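Folylpolyglutamate synthase/dihydrofolate synthase (Thermotoga maritima, PDB 1O5Z) probably catalyses the ATP-dependent addition of L-glutamate to dihydropteroate and to tetrahydrofolate and its polyglutamates in folate biosynthesis. Local coordinates at residues Y318-A323 / T415-S420; L345-G350 / E369-T374; I351-N356 / R380-N385; K363-F368 / K392-N397. One frame throughout, in Å; residues are numbered along the deposited sequence.

Contact 1 (Y318-A323 / T415-S420); sequences YILDGA and TVVTGS. With SO4 (sulfate ion), chain D.
The ring of Tyr318 meets Val417 at its edge, with Val417 CG2 near the ring plane and 4.5 Å from CD2, while Thr415 CB approaches that same CD2 obliquely at 4.1 Å. Tyr318 and Thr415 run alongside each other, and their polar ends bond elsewhere: the phenol to Lys316, the threonine hydroxyl to Thr411 and Arg413. The other flat group, the carboxylate of Asp321, serves its own segment: OD2 takes the N-H of Ala323 at 2.8 Å on its anti lone pair, an Asx turn. The strands run parallel, inclined by 21°, joined by Ile319 N to Thr415 O, Val417 N to Ile319 O and Asp321 N to Val417 O. Leu320 CD2 packs on Val417 CB on the tyrosine face; on the other face Ile319 CB meets Val416 CG2 at 3.9 Å. At the end of strand 415-418, Thr418 OG1 stands anti to the backbone N (chi1 -170°) and donates to Asp321 O at 2.8 Å. An alanine at Thr418 would probably leave that carbonyl without its hydroxyl donor and open a gap beside Ala323 CB, which OG1 touches. Ser420 N-caps helix 421-433 through Leu423 N, and its OG also donates to sulfate O1 at 2.9 Å, joined by the N-H groups of Leu421 and Phe422. The sulfate probably came from the crystallisation liquor, but its place suggests a helix end suited to holding an anion.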
loop_
_atom_site.group_PDB
_atom_site.type_symbol
_atom_site.label_atom_id
_atom_site.label_comp_id
_atom_site.label_asym_id
_atom_site.label_seq_id
_atom_site.Cartn_x
_atom_site.Cartn_y
_atom_site.Cartn_z
ATOM N N TYR A 318 2.022 -19.349 -4.897
ATOM C CA TYR A 318 2.096 -18.766 -3.573
ATOM C C TYR A 318 1.060 -17.678 -3.438
ATOM O O TYR A 318 0.967 -16.813 -4.279
ATOM C CB TYR A 318 3.460 -18.151 -3.363
ATOM C CG TYR A 318 4.516 -19.185 -3.344
ATOM C CD1 TYR A 318 5.203 -19.522 -4.497
ATOM C CD2 TYR A 318 4.808 -19.838 -2.182
ATOM C CE1 TYR A 318 6.150 -20.505 -4.481
ATOM C CE2 TYR A 318 5.765 -20.828 -2.139
ATOM C CZ TYR A 318 6.436 -21.153 -3.280
ATOM O OH TYR A 318 7.358 -22.155 -3.215
ATOM N N ILE A 319 0.281 -17.730 -2.368
ATOM C CA ILE A 319 -0.646 -16.670 -2.044
ATOM C C ILE A 319 0.018 -15.897 -0.913
ATOM O O ILE A 319 0.094 -16.375 0.201
ATOM C CB ILE A 319 -2.019 -17.233 -1.650
ATOM C CG1 ILE A 319 -2.590 -18.082 -2.800
ATOM C CG2 ILE A 319 -2.995 -16.085 -1.369
ATOM C CD1 ILE A 319 -2.260 -19.584 -2.797
ATOM N N LEU A 320 0.544 -14.721 -1.250
ATOM C CA LEU A 320 1.243 -13.889 -0.303
ATOM C C LEU A 320 0.225 -12.894 0.188
ATOM O O LEU A 320 -0.259 -12.062 -0.567
ATOM C CB LEU A 320 2.430 -13.167 -0.965
ATOM C CG LEU A 320 3.431 -14.105 -1.698
ATOM C CD1 LEU A 320 4.466 -13.337 -2.523
ATOM C CD2 LEU A 320 4.078 -15.052 -0.743
ATOM N N ASP A 321 -0.111 -12.987 1.467
ATOM C CA ASP A 321 -0.997 -12.035 2.045
ATOM C C ASP A 321 -0.557 -11.697 3.431
ATOM O O ASP A 321 -0.473 -12.580 4.292
ATOM C CB ASP A 321 -2.412 -12.582 2.062
ATOM C CG ASP A 321 -3.437 -11.507 2.369
ATOM O OD1 ASP A 321 -4.213 -11.162 1.441
ATOM O OD2 ASP A 321 -3.546 -10.961 3.503
ATOM N N GLY A 322 -0.332 -10.414 3.659
ATOM C CA GLY A 322 0.153 -9.944 4.929
ATOM C C GLY A 322 -0.850 -9.888 6.065
ATOM O O GLY A 322 -0.500 -9.340 7.111
ATOM N N ALA A 323 -2.093 -10.375 5.857
ATOM C CA ALA A 323 -3.112 -10.470 6.900
ATOM C C ALA A 323 -2.439 -10.772 8.230
ATOM O O ALA A 323 -1.595 -11.674 8.282
ATOM C CB ALA A 323 -4.114 -11.584 6.567
ATOM N N THR A 415 0.417 -22.557 -1.827
ATOM C CA THR A 415 0.815 -22.258 -0.451
ATOM C C THR A 415 0.466 -20.834 -0.105
ATOM O O THR A 415 0.866 -19.916 -0.817
ATOM C CB THR A 415 2.304 -22.460 -0.286
ATOM O OG1 THR A 415 2.610 -23.838 -0.457
ATOM C CG2 THR A 415 2.751 -22.169 1.144
ATOM N N VAL A 416 -0.267 -20.663 0.994
ATOM C CA VAL A 416 -0.641 -19.381 1.540
ATOM C C VAL A 416 0.398 -19.026 2.603
ATOM O O VAL A 416 0.560 -19.735 3.570
ATOM C CB VAL A 416 -2.042 -19.418 2.187
ATOM C CG1 VAL A 416 -2.334 -18.086 2.888
ATOM C CG2 VAL A 416 -3.125 -19.757 1.163
ATOM N N VAL A 417 1.103 -17.914 2.392
ATOM C CA VAL A 417 2.066 -17.395 3.336
ATOM C C VAL A 417 1.455 -16.141 3.988
ATOM O O VAL A 417 1.230 -15.126 3.346
ATOM C CB VAL A 417 3.409 -17.066 2.620
ATOM C CG1 VAL A 417 4.427 -16.529 3.612
ATOM C CG2 VAL A 417 3.964 -18.295 1.931
ATOM N N THR A 418 1.218 -16.208 5.285
ATOM C CA THR A 418 0.502 -15.161 5.953
ATOM C C THR A 418 0.794 -15.112 7.462
ATOM O O THR A 418 1.525 -15.915 7.985
ATOM C CB THR A 418 -1.032 -15.374 5.634
ATOM O OG1 THR A 418 -1.764 -14.246 6.073
ATOM C CG2 THR A 418 -1.673 -16.526 6.393
ATOM N N GLY A 419 0.214 -14.144 8.148
ATOM C CA GLY A 419 0.361 -14.008 9.598
ATOM C C GLY A 419 1.047 -12.733 10.004
ATOM O O GLY A 419 0.817 -12.233 11.094
ATOM N N SER A 420 1.870 -12.202 9.104
ATOM C CA SER A 420 2.846 -11.165 9.415
ATOM C C SER A 420 3.336 -10.558 8.123
ATOM O O SER A 420 3.689 -11.281 7.222
ATOM C CB SER A 420 4.035 -11.787 10.139
ATOM O OG SER A 420 5.178 -10.954 10.126
HETATM S S SO4 D . 3.800 -7.874 11.383
HETATM O O1 SO4 D . 3.960 -9.167 12.014
HETATM O O2 SO4 D . 3.797 -6.810 12.373
HETATM O O3 SO4 D . 4.922 -7.611 10.506
HETATM O O4 SO4 D . 2.546 -7.912 10.625
#

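Contact 2 (L345-G350 / E369-T374); sequences LSLVIG and ERVIVT
Ile349 is gripped by segment 369-374 at both its N and its O: the N donates to Ile372 O at 2.9 Å, and the O accepts from Thr374 N. Its CG1 branch stands anti to the backbone N (chi1 -166°) and leads away, while CG2 turns to the partner strand, 3.8 Å from Ile372 O and 4.3 Å from Val373 CG2. Leu347, two residues earlier on the same face, repeats the pattern, its N bonded to Arg370 O and its O to Ile372 N; its CD2 lies beside Val371 CG1 at 4.0 Å, the two side chains running alongside each other. Ile372 lies on the other face, with Val348. Its CD1 reaches Val348 CG2 at 4.2 Å and sits 3.6 Å above the plane of the Arg370 guanidinium, offset toward the rim. That guanidinium is held by a salt bridge to Glu399 and a bond to the carbonyl of Ser410. Val348 CG1 also touches Thr374 CG2, at 3.8 Å. The two strands belong to one beta-alpha-beta unit, with helix 357-361 between them in the chain, and they are neighbours in the parallel part of the sheet. Ser346 OG, 3.6 Å from Arg370 CB, is buried with no partner in the model. Apart from that hydroxyl, apolar branches cushion a backbone joined by five hydrogen bonds, and the arginine's charge is balanced outside the pair, which would let it lie over Ile372 at little electrostatic cost.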
loop_
_atom_site.group_PDB
_atom_site.type_symbol
_atom_site.label_atom_id
_atom_site.label_comp_id
_atom_site.label_asym_id
_atom_site.label_seq_id
_atom_site.Cartn_x
_atom_site.Cartn_y
_atom_site.Cartn_z
ATOM N N LEU A 345 -4.694 -26.846 -0.428
ATOM C CA LEU A 345 -3.871 -25.737 0.009
ATOM C C LEU A 345 -3.044 -26.082 1.218
ATOM O O LEU A 345 -3.428 -26.914 2.025
ATOM C CB LEU A 345 -4.723 -24.546 0.395
ATOM C CG LEU A 345 -5.578 -23.921 -0.695
ATOM C CD1 LEU A 345 -6.345 -22.795 -0.050
ATOM C CD2 LEU A 345 -4.739 -23.426 -1.909
ATOM N N SER A 346 -1.910 -25.414 1.314
ATOM C CA SER A 346 -1.010 -25.505 2.441
ATOM C C SER A 346 -0.867 -24.083 2.986
ATOM O O SER A 346 -1.037 -23.132 2.261
ATOM C CB SER A 346 0.356 -26.048 2.008
ATOM O OG SER A 346 0.267 -27.392 1.612
ATOM N N LEU A 347 -0.617 -23.969 4.284
ATOM C CA LEU A 347 -0.527 -22.718 4.996
ATOM C C LEU A 347 0.826 -22.693 5.618
ATOM O O LEU A 347 1.182 -23.630 6.332
ATOM C CB LEU A 347 -1.513 -22.680 6.153
ATOM C CG LEU A 347 -1.510 -21.451 7.061
ATOM C CD1 LEU A 347 -1.741 -20.141 6.296
ATOM C CD2 LEU A 347 -2.628 -21.673 8.033
ATOM N N VAL A 348 1.546 -21.603 5.373
ATOM C CA VAL A 348 2.734 -21.275 6.122
ATOM C C VAL A 348 2.387 -20.000 6.883
ATOM O O VAL A 348 2.144 -18.955 6.275
ATOM C CB VAL A 348 3.952 -21.122 5.202
ATOM C CG1 VAL A 348 5.217 -20.736 6.000
ATOM C CG2 VAL A 348 4.159 -22.433 4.390
ATOM N N ILE A 349 2.337 -20.123 8.223
ATOM C CA ILE A 349 1.907 -19.044 9.105
ATOM C C ILE A 349 2.927 -18.683 10.230
ATOM O O ILE A 349 3.502 -19.537 10.885
ATOM C CB ILE A 349 0.457 -19.313 9.611
ATOM C CG1 ILE A 349 -0.161 -18.056 10.251
ATOM C CG2 ILE A 349 0.378 -20.544 10.528
ATOM C CD1 ILE A 349 -1.643 -18.070 10.209
ATOM N N GLY A 350 3.219 -17.391 10.343
ATOM C CA GLY A 350 4.037 -16.874 11.432
ATOM C C GLY A 350 3.348 -15.622 11.917
ATOM O O GLY A 350 2.996 -14.767 11.126
ATOM N N GLU A 369 -5.003 -28.286 3.778
ATOM C CA GLU A 369 -4.668 -29.657 3.823
ATOM C C GLU A 369 -3.445 -29.808 4.722
ATOM O O GLU A 369 -3.140 -30.876 5.148
ATOM C CB GLU A 369 -4.304 -30.073 2.413
ATOM C CG GLU A 369 -4.636 -31.480 2.046
ATOM C CD GLU A 369 -6.093 -31.633 1.814
ATOM O OE1 GLU A 369 -6.545 -32.794 1.831
ATOM O OE2 GLU A 369 -6.758 -30.586 1.627
ATOM N N ARG A 370 -2.713 -28.739 4.963
ATOM C CA ARG A 370 -1.450 -28.834 5.647
ATOM C C ARG A 370 -1.130 -27.480 6.236
ATOM O O ARG A 370 -1.307 -26.445 5.563
ATOM C CB ARG A 370 -0.364 -29.234 4.660
ATOM C CG ARG A 370 1.002 -29.449 5.270
ATOM C CD ARG A 370 2.021 -29.862 4.252
ATOM N NE ARG A 370 3.361 -29.953 4.833
ATOM C CZ ARG A 370 4.465 -29.907 4.126
ATOM N NH1 ARG A 370 4.404 -29.734 2.826
ATOM N NH2 ARG A 370 5.647 -29.998 4.719
ATOM N N VAL A 371 -0.709 -27.494 7.502
ATOM C CA VAL A 371 -0.433 -26.295 8.247
ATOM C C VAL A 371 0.973 -26.395 8.819
ATOM O O VAL A 371 1.351 -27.370 9.477
ATOM C CB VAL A 371 -1.487 -26.010 9.343
ATOM C CG1 VAL A 371 -1.152 -24.726 10.127
ATOM C CG2 VAL A 371 -2.891 -25.909 8.732
ATOM N N ILE A 372 1.746 -25.372 8.492
ATOM C CA ILE A 372 3.106 -25.220 8.909
ATOM C C ILE A 372 3.213 -23.864 9.609
ATOM O O ILE A 372 2.953 -22.850 9.019
ATOM C CB ILE A 372 4.037 -25.217 7.699
ATOM C CG1 ILE A 372 3.861 -26.492 6.876
ATOM C CG2 ILE A 372 5.477 -25.018 8.161
ATOM C CD1 ILE A 372 4.584 -26.423 5.549
ATOM N N VAL A 373 3.592 -23.887 10.883
ATOM C CA VAL A 373 3.848 -22.705 11.651
ATOM C C VAL A 373 5.343 -22.479 11.497
ATOM O O VAL A 373 6.145 -23.414 11.572
ATOM C CB VAL A 373 3.518 -22.919 13.152
ATOM C CG1 VAL A 373 3.734 -21.639 13.938
ATOM C CG2 VAL A 373 2.065 -23.418 13.323
ATOM N N THR A 374 5.710 -21.227 11.320
ATOM C CA THR A 374 7.103 -20.855 11.099
ATOM C C THR A 374 7.436 -19.654 11.935
ATOM O O THR A 374 6.537 -19.044 12.508
ATOM C CB THR A 374 7.312 -20.587 9.607
ATOM O OG1 THR A 374 8.699 -20.553 9.356
ATOM C CG2 THR A 374 6.779 -19.235 9.160
#

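Contact 3 (I351-N356 / R380-N385); sequences ILDDKN and RMKDMN. With SO4 (sulfate ion), chain E.
Leu352 makes the apolar contact: CD2 lies 3.6 Å from Met381 CA, and CD1 sits over one face of the Arg380 guanidinium, 3.4 Å from NH2, the side chains crossing at about a right angle. Among the charges, Asp354 OD2 approaches the guanidinium edge in a long salt bridge, 3.7 Å from Arg380 NH1, and Lys355 NZ lies 3.0 Å from the same OD2. Arg380 and Lys355 both bind a sulfate ion, probably from the crystallisation liquor. These loops follow parallel strands 345-349 and 370-373 at their C-terminal ends, with a type I turn from Leu352 to Lys355. Asp353 CG stands between the backbone N and the carbonyl carbon (chi1 89°), and the carboxylate lies on the chain of Lys382, OD2 3.0 Å from CE. The same OD2 is 3.9 Å from Asp383 OD1, a pairing of like charges that Lys382 nearby would probably ease. A water bridges the loops, accepting from Asp353 N and Lys382 N and hydrogen-bonded to Asp353 OD1 at 2.7 Å. An alanine at Asp353 would probably leave that water without this partner and Lys382 without a carboxylate alongside its chain. A second sulfate is bound at the start of helix 384-394 by Met384 N and Asn385 ND2.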
loop_
_atom_site.group_PDB
_atom_site.type_symbol
_atom_site.label_atom_id
_atom_site.label_comp_id
_atom_site.label_asym_id
_atom_site.label_seq_id
_atom_site.Cartn_x
_atom_site.Cartn_y
_atom_site.Cartn_z
ATOM N N ILE A 351 3.105 -15.529 13.202
ATOM C CA ILE A 351 2.465 -14.369 13.745
ATOM C C ILE A 351 3.284 -13.924 14.919
ATOM O O ILE A 351 3.727 -14.760 15.689
ATOM C CB ILE A 351 1.021 -14.685 14.240
ATOM C CG1 ILE A 351 0.242 -15.517 13.232
ATOM C CG2 ILE A 351 0.244 -13.380 14.559
ATOM C CD1 ILE A 351 -1.016 -16.033 13.780
ATOM N N LEU A 352 3.458 -12.613 15.057
ATOM C CA LEU A 352 4.057 -12.049 16.255
ATOM C C LEU A 352 3.078 -12.120 17.431
ATOM O O LEU A 352 1.853 -12.273 17.265
ATOM C CB LEU A 352 4.525 -10.612 16.002
ATOM C CG LEU A 352 5.466 -10.446 14.803
ATOM C CD1 LEU A 352 5.704 -8.989 14.466
ATOM C CD2 LEU A 352 6.763 -11.140 15.080
ATOM N N ASP A 353 3.639 -12.011 18.631
ATOM C CA ASP A 353 2.851 -12.222 19.832
ATOM C C ASP A 353 2.065 -10.969 20.182
ATOM O O ASP A 353 1.160 -11.034 20.992
ATOM C CB ASP A 353 3.710 -12.776 21.002
ATOM C CG ASP A 353 4.346 -11.703 21.853
ATOM O OD1 ASP A 353 5.025 -10.815 21.306
ATOM O OD2 ASP A 353 4.233 -11.683 23.105
ATOM N N ASP A 354 2.385 -9.849 19.532
ATOM C CA ASP A 354 1.645 -8.596 19.714
ATOM C C ASP A 354 0.345 -8.582 18.931
ATOM O O ASP A 354 -0.358 -7.598 18.929
ATOM C CB ASP A 354 2.498 -7.369 19.345
ATOM C CG ASP A 354 2.817 -7.280 17.853
ATOM O OD1 ASP A 354 2.701 -8.294 17.123
ATOM O OD2 ASP A 354 3.212 -6.221 17.325
ATOM N N LYS A 355 0.029 -9.679 18.274
ATOM C CA LYS A 355 -1.171 -9.765 17.487
ATOM C C LYS A 355 -2.128 -10.756 18.120
ATOM O O LYS A 355 -1.750 -11.485 19.043
ATOM C CB LYS A 355 -0.787 -10.130 16.048
ATOM C CG LYS A 355 -0.525 -8.854 15.244
ATOM C CD LYS A 355 0.724 -8.902 14.415
ATOM C CE LYS A 355 1.034 -7.534 13.839
ATOM N NZ LYS A 355 1.636 -6.635 14.844
ATOM N N ASN A 356 -3.380 -10.762 17.666
ATOM C CA ASN A 356 -4.341 -11.704 18.220
ATOM C C ASN A 356 -4.236 -13.085 17.570
ATOM O O ASN A 356 -5.072 -13.489 16.748
ATOM C CB ASN A 356 -5.746 -11.155 18.160
ATOM C CG ASN A 356 -6.602 -11.750 19.198
ATOM O OD1 ASN A 356 -6.795 -12.962 19.218
ATOM N ND2 ASN A 356 -7.078 -10.928 20.119
ATOM N N ARG A 380 11.810 -9.020 16.662
ATOM C CA ARG A 380 10.528 -8.834 17.336
ATOM C C ARG A 380 9.784 -10.145 17.616
ATOM O O ARG A 380 8.910 -10.162 18.475
ATOM C CB ARG A 380 9.624 -7.863 16.537
ATOM C CG ARG A 380 9.607 -6.415 17.095
ATOM C CD ARG A 380 9.428 -5.270 16.049
ATOM N NE ARG A 380 8.412 -5.503 15.005
ATOM C CZ ARG A 380 7.081 -5.432 15.206
ATOM N NH1 ARG A 380 6.598 -5.152 16.432
ATOM N NH2 ARG A 380 6.217 -5.650 14.192
ATOM N N MET A 381 10.123 -11.233 16.925
ATOM C CA MET A 381 9.406 -12.506 17.108
ATOM C C MET A 381 9.686 -13.155 18.459
ATOM O O MET A 381 10.791 -13.603 18.680
ATOM C CB MET A 381 9.745 -13.499 15.977
ATOM C CG MET A 381 9.266 -14.952 16.196
ATOM S SD MET A 381 7.478 -15.090 16.042
ATOM C CE MET A 381 7.159 -16.523 17.053
ATOM N N LYS A 382 8.684 -13.207 19.348
ATOM C CA LYS A 382 8.761 -13.996 20.597
ATOM C C LYS A 382 7.588 -14.974 20.723
ATOM O O LYS A 382 6.573 -14.834 20.047
ATOM C CB LYS A 382 8.937 -13.116 21.873
ATOM C CG LYS A 382 7.723 -12.379 22.423
ATOM C CD LYS A 382 8.075 -11.625 23.730
ATOM C CE LYS A 382 6.849 -11.337 24.629
ATOM N NZ LYS A 382 7.188 -10.940 26.051
ATOM N N ASP A 383 7.788 -15.982 21.572
ATOM C CA ASP A 383 6.794 -17.016 21.912
ATOM C C ASP A 383 6.366 -17.924 20.795
ATOM O O ASP A 383 5.176 -18.259 20.672
ATOM C CB ASP A 383 5.530 -16.405 22.512
ATOM C CG ASP A 383 5.628 -16.232 23.952
ATOM O OD1 ASP A 383 5.056 -15.238 24.450
ATOM O OD2 ASP A 383 6.253 -17.046 24.658
ATOM N N MET A 384 7.332 -18.367 20.011
ATOM C CA MET A 384 7.065 -19.390 19.042
ATOM C C MET A 384 6.330 -20.547 19.726
ATOM O O MET A 384 5.428 -21.177 19.175
ATOM C CB MET A 384 8.381 -19.867 18.477
ATOM C CG MET A 384 8.237 -20.920 17.452
ATOM S SD MET A 384 7.218 -20.313 16.072
ATOM C CE MET A 384 7.591 -21.611 14.894
ATOM N N ASN A 385 6.710 -20.786 20.963
ATOM C CA ASN A 385 6.217 -21.913 21.714
ATOM C C ASN A 385 4.686 -21.917 21.843
ATOM O O ASN A 385 4.030 -22.920 21.553
ATOM C CB ASN A 385 6.867 -21.917 23.112
ATOM C CG ASN A 385 8.097 -20.974 23.209
ATOM O OD1 ASN A 385 8.254 -20.253 24.212
ATOM N ND2 ASN A 385 8.953 -20.967 22.166
HETATM S S SO4 E . 10.729 -17.824 21.461
HETATM O O1 SO4 E . 9.832 -17.664 20.310
HETATM O O2 SO4 E . 11.289 -19.175 21.300
HETATM O O3 SO4 E . 9.902 -17.870 22.675
HETATM O O4 SO4 E . 11.649 -16.665 21.475
HETATM O O HOH W 1 6.286 -11.692 19.105
#

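Contact 4 (K363-F368 / K392-N397); sequences KYTGIF and KKFFKN
The turn that leads from helix 357-361 into strand 370-373, part of a beta-alpha-beta unit, packs here against the end of helix 384-394, with Phe395 touching Tyr364 and Thr365. The Phe395 ring comes edge-on to the backbone: CE2 points at Tyr364 O, which lies near the ring plane at 3.5 Å, and CZ reaches Tyr364 CB at 4.2 Å. The same CE2 is 3.9 Å from Thr365 CA, which stands oblique to the ring. An aromatic edge carries slightly positive hydrogens, so its approach to a carbonyl oxygen is likely to be mildly favourable, although no conventional hydrogen bond crosses this contact. One face of the Phe395 ring has Phe394 CB above it, offset toward the rim. Phe394 itself meets Thr365 through its CB, 3.8 Å from CG2, with CD2 4.1 Å from the same methyl. Thr365 has CG2 anti to its carbonyl carbon and OG1 between the backbone N and that carbon (chi1 65°); the hydroxyl makes a weak bond to Arg362 O. Within the turn, Phe368 has Ile367 CG2 over one face and Tyr364 CD2 in plane at its edge. Asn397 ND2 comes no nearer than 3.9 Å to Phe368 O. Tyr364 continues inward to Ala329, Leu332 and Val333 of helix 326-339 and to Ile349, Phe368 rests on Leu345 and Leu347 of strand 345-349, and Phe395 and Asn397 both lie against Val371 of strand 370-373.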
loop_
_atom_site.group_PDB
_atom_site.type_symbol
_atom_site.label_atom_id
_atom_site.label_comp_id
_atom_site.label_asym_id
_atom_site.label_seq_id
_atom_site.Cartn_x
_atom_site.Cartn_y
_atom_site.Cartn_z
ATOM N N LYS A 363 -9.556 -18.348 11.973
ATOM C CA LYS A 363 -10.133 -18.050 10.650
ATOM C C LYS A 363 -9.812 -19.162 9.649
ATOM O O LYS A 363 -10.593 -19.449 8.733
ATOM C CB LYS A 363 -9.631 -16.691 10.128
ATOM C CG LYS A 363 -9.950 -15.494 11.037
ATOM C CD LYS A 363 -11.409 -15.474 11.520
ATOM C CE LYS A 363 -11.658 -14.273 12.419
ATOM N NZ LYS A 363 -13.068 -14.120 12.796
ATOM N N TYR A 364 -8.670 -19.807 9.878
ATOM C CA TYR A 364 -8.088 -20.726 8.924
ATOM C C TYR A 364 -8.443 -22.176 9.109
ATOM O O TYR A 364 -7.918 -23.034 8.378
ATOM C CB TYR A 364 -6.567 -20.571 8.950
ATOM C CG TYR A 364 -6.153 -19.215 8.520
ATOM C CD1 TYR A 364 -5.255 -18.486 9.263
ATOM C CD2 TYR A 364 -6.701 -18.632 7.385
ATOM C CE1 TYR A 364 -4.892 -17.238 8.896
ATOM C CE2 TYR A 364 -6.337 -17.366 7.003
ATOM C CZ TYR A 364 -5.423 -16.672 7.763
ATOM O OH TYR A 364 -5.026 -15.406 7.385
ATOM N N THR A 365 -9.354 -22.461 10.034
ATOM C CA THR A 365 -9.772 -23.825 10.253
ATOM C C THR A 365 -10.580 -24.319 9.059
ATOM O O THR A 365 -11.320 -23.564 8.449
ATOM C CB THR A 365 -10.567 -23.996 11.625
ATOM O OG1 THR A 365 -11.825 -23.265 11.638
ATOM C CG2 THR A 365 -9.745 -23.436 12.793
ATOM N N GLY A 366 -10.431 -25.594 8.722
ATOM C CA GLY A 366 -11.280 -26.203 7.705
ATOM C C GLY A 366 -10.904 -25.858 6.280
ATOM O O GLY A 366 -11.664 -26.158 5.372
ATOM N N ILE A 367 -9.731 -25.254 6.064
ATOM C CA ILE A 367 -9.344 -24.795 4.715
ATOM C C ILE A 367 -8.128 -25.498 4.163
ATOM O O ILE A 367 -8.054 -25.775 2.975
ATOM C CB ILE A 367 -9.076 -23.264 4.714
ATOM C CG1 ILE A 367 -10.369 -22.506 4.930
ATOM C CG2 ILE A 367 -8.491 -22.784 3.398
ATOM C CD1 ILE A 367 -10.110 -21.081 5.204
ATOM N N PHE A 368 -7.155 -25.772 5.021
ATOM C CA PHE A 368 -5.853 -26.216 4.550
ATOM C C PHE A 368 -5.687 -27.698 4.735
ATOM O O PHE A 368 -6.176 -28.286 5.697
ATOM C CB PHE A 368 -4.769 -25.441 5.260
ATOM C CG PHE A 368 -4.814 -24.013 4.948
ATOM C CD1 PHE A 368 -4.254 -23.543 3.777
ATOM C CD2 PHE A 368 -5.489 -23.127 5.769
ATOM C CE1 PHE A 368 -4.314 -22.210 3.468
ATOM C CE2 PHE A 368 -5.557 -21.782 5.445
ATOM C CZ PHE A 368 -4.966 -21.337 4.302
ATOM N N LYS A 392 -1.998 -25.870 17.410
ATOM C CA LYS A 392 -2.344 -27.249 17.735
ATOM C C LYS A 392 -3.708 -27.374 18.401
ATOM O O LYS A 392 -4.369 -28.400 18.253
ATOM C CB LYS A 392 -1.255 -27.885 18.589
ATOM C CG LYS A 392 -0.015 -28.268 17.770
ATOM C CD LYS A 392 1.162 -28.674 18.643
ATOM C CE LYS A 392 2.229 -29.396 17.828
ATOM N NZ LYS A 392 3.549 -29.452 18.551
ATOM N N LYS A 393 -4.134 -26.330 19.110
ATOM C CA LYS A 393 -5.557 -26.186 19.553
ATOM C C LYS A 393 -6.622 -26.192 18.420
ATOM O O LYS A 393 -7.769 -26.576 18.666
ATOM C CB LYS A 393 -5.707 -24.897 20.357
ATOM C CG LYS A 393 -6.196 -25.080 21.766
ATOM C CD LYS A 393 -6.177 -23.746 22.498
ATOM C CE LYS A 393 -7.063 -23.759 23.722
ATOM N NZ LYS A 393 -7.680 -22.416 23.932
ATOM N N PHE A 394 -6.241 -25.773 17.199
ATOM C CA PHE A 394 -7.134 -25.723 15.996
ATOM C C PHE A 394 -6.939 -26.738 14.855
ATOM O O PHE A 394 -7.848 -26.850 14.055
ATOM C CB PHE A 394 -7.103 -24.334 15.341
ATOM C CG PHE A 394 -7.336 -23.249 16.298
ATOM C CD1 PHE A 394 -6.279 -22.593 16.881
ATOM C CD2 PHE A 394 -8.608 -22.915 16.663
ATOM C CE1 PHE A 394 -6.480 -21.610 17.836
ATOM C CE2 PHE A 394 -8.837 -21.942 17.626
ATOM C CZ PHE A 394 -7.760 -21.281 18.213
ATOM N N PHE A 395 -5.814 -27.445 14.723
ATOM C CA PHE A 395 -5.615 -28.332 13.544
ATOM C C PHE A 395 -4.847 -29.601 13.913
ATOM O O PHE A 395 -3.877 -29.520 14.637
ATOM C CB PHE A 395 -4.785 -27.674 12.377
ATOM C CG PHE A 395 -4.972 -26.154 12.162
ATOM C CD1 PHE A 395 -4.157 -25.225 12.828
ATOM C CD2 PHE A 395 -5.873 -25.672 11.221
ATOM C CE1 PHE A 395 -4.303 -23.853 12.635
ATOM C CE2 PHE A 395 -5.995 -24.297 11.003
ATOM C CZ PHE A 395 -5.196 -23.392 11.696
ATOM N N LYS A 396 -5.202 -30.748 13.346
ATOM C CA LYS A 396 -4.464 -32.007 13.628
ATOM C C LYS A 396 -3.098 -31.983 12.957
ATOM O O LYS A 396 -2.112 -32.572 13.409
ATOM C CB LYS A 396 -5.257 -33.227 13.133
ATOM N N ASN A 397 -3.074 -31.268 11.858
ATOM C CA ASN A 397 -1.919 -31.106 11.013
ATOM C C ASN A 397 -0.585 -30.746 11.730
ATOM O O ASN A 397 0.483 -31.377 11.500
ATOM C CB ASN A 397 -2.236 -29.989 9.940
ATOM C CG ASN A 397 -3.686 -30.122 9.300
ATOM O OD1 ASN A 397 -4.179 -31.229 9.048
ATOM N ND2 ASN A 397 -4.338 -28.984 9.055
#

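All four contacts lie in the glutamate ligase domain of the Mur ligase type. Contacts 1 and 2, with centres about 9 Å apart, share one mixed sheet: strand 414-418 lies between 316-320 and 345-349, and 370-373 follows on. Contact 4 is also about 9 Å from contact 2, centre to centre, and packs on it through Phe368 and Tyr364. Contact 3 is about 18 Å from contact 4, centre to centre, near the opposite end of helix 384-394, which both use. Along the chain, contact 1 brackets the rest, bringing residues 92 apart together, while contacts 2, 3 and 4 all interleave with one another. Successive strand-helix units are thereby tied into one compact alpha/beta body.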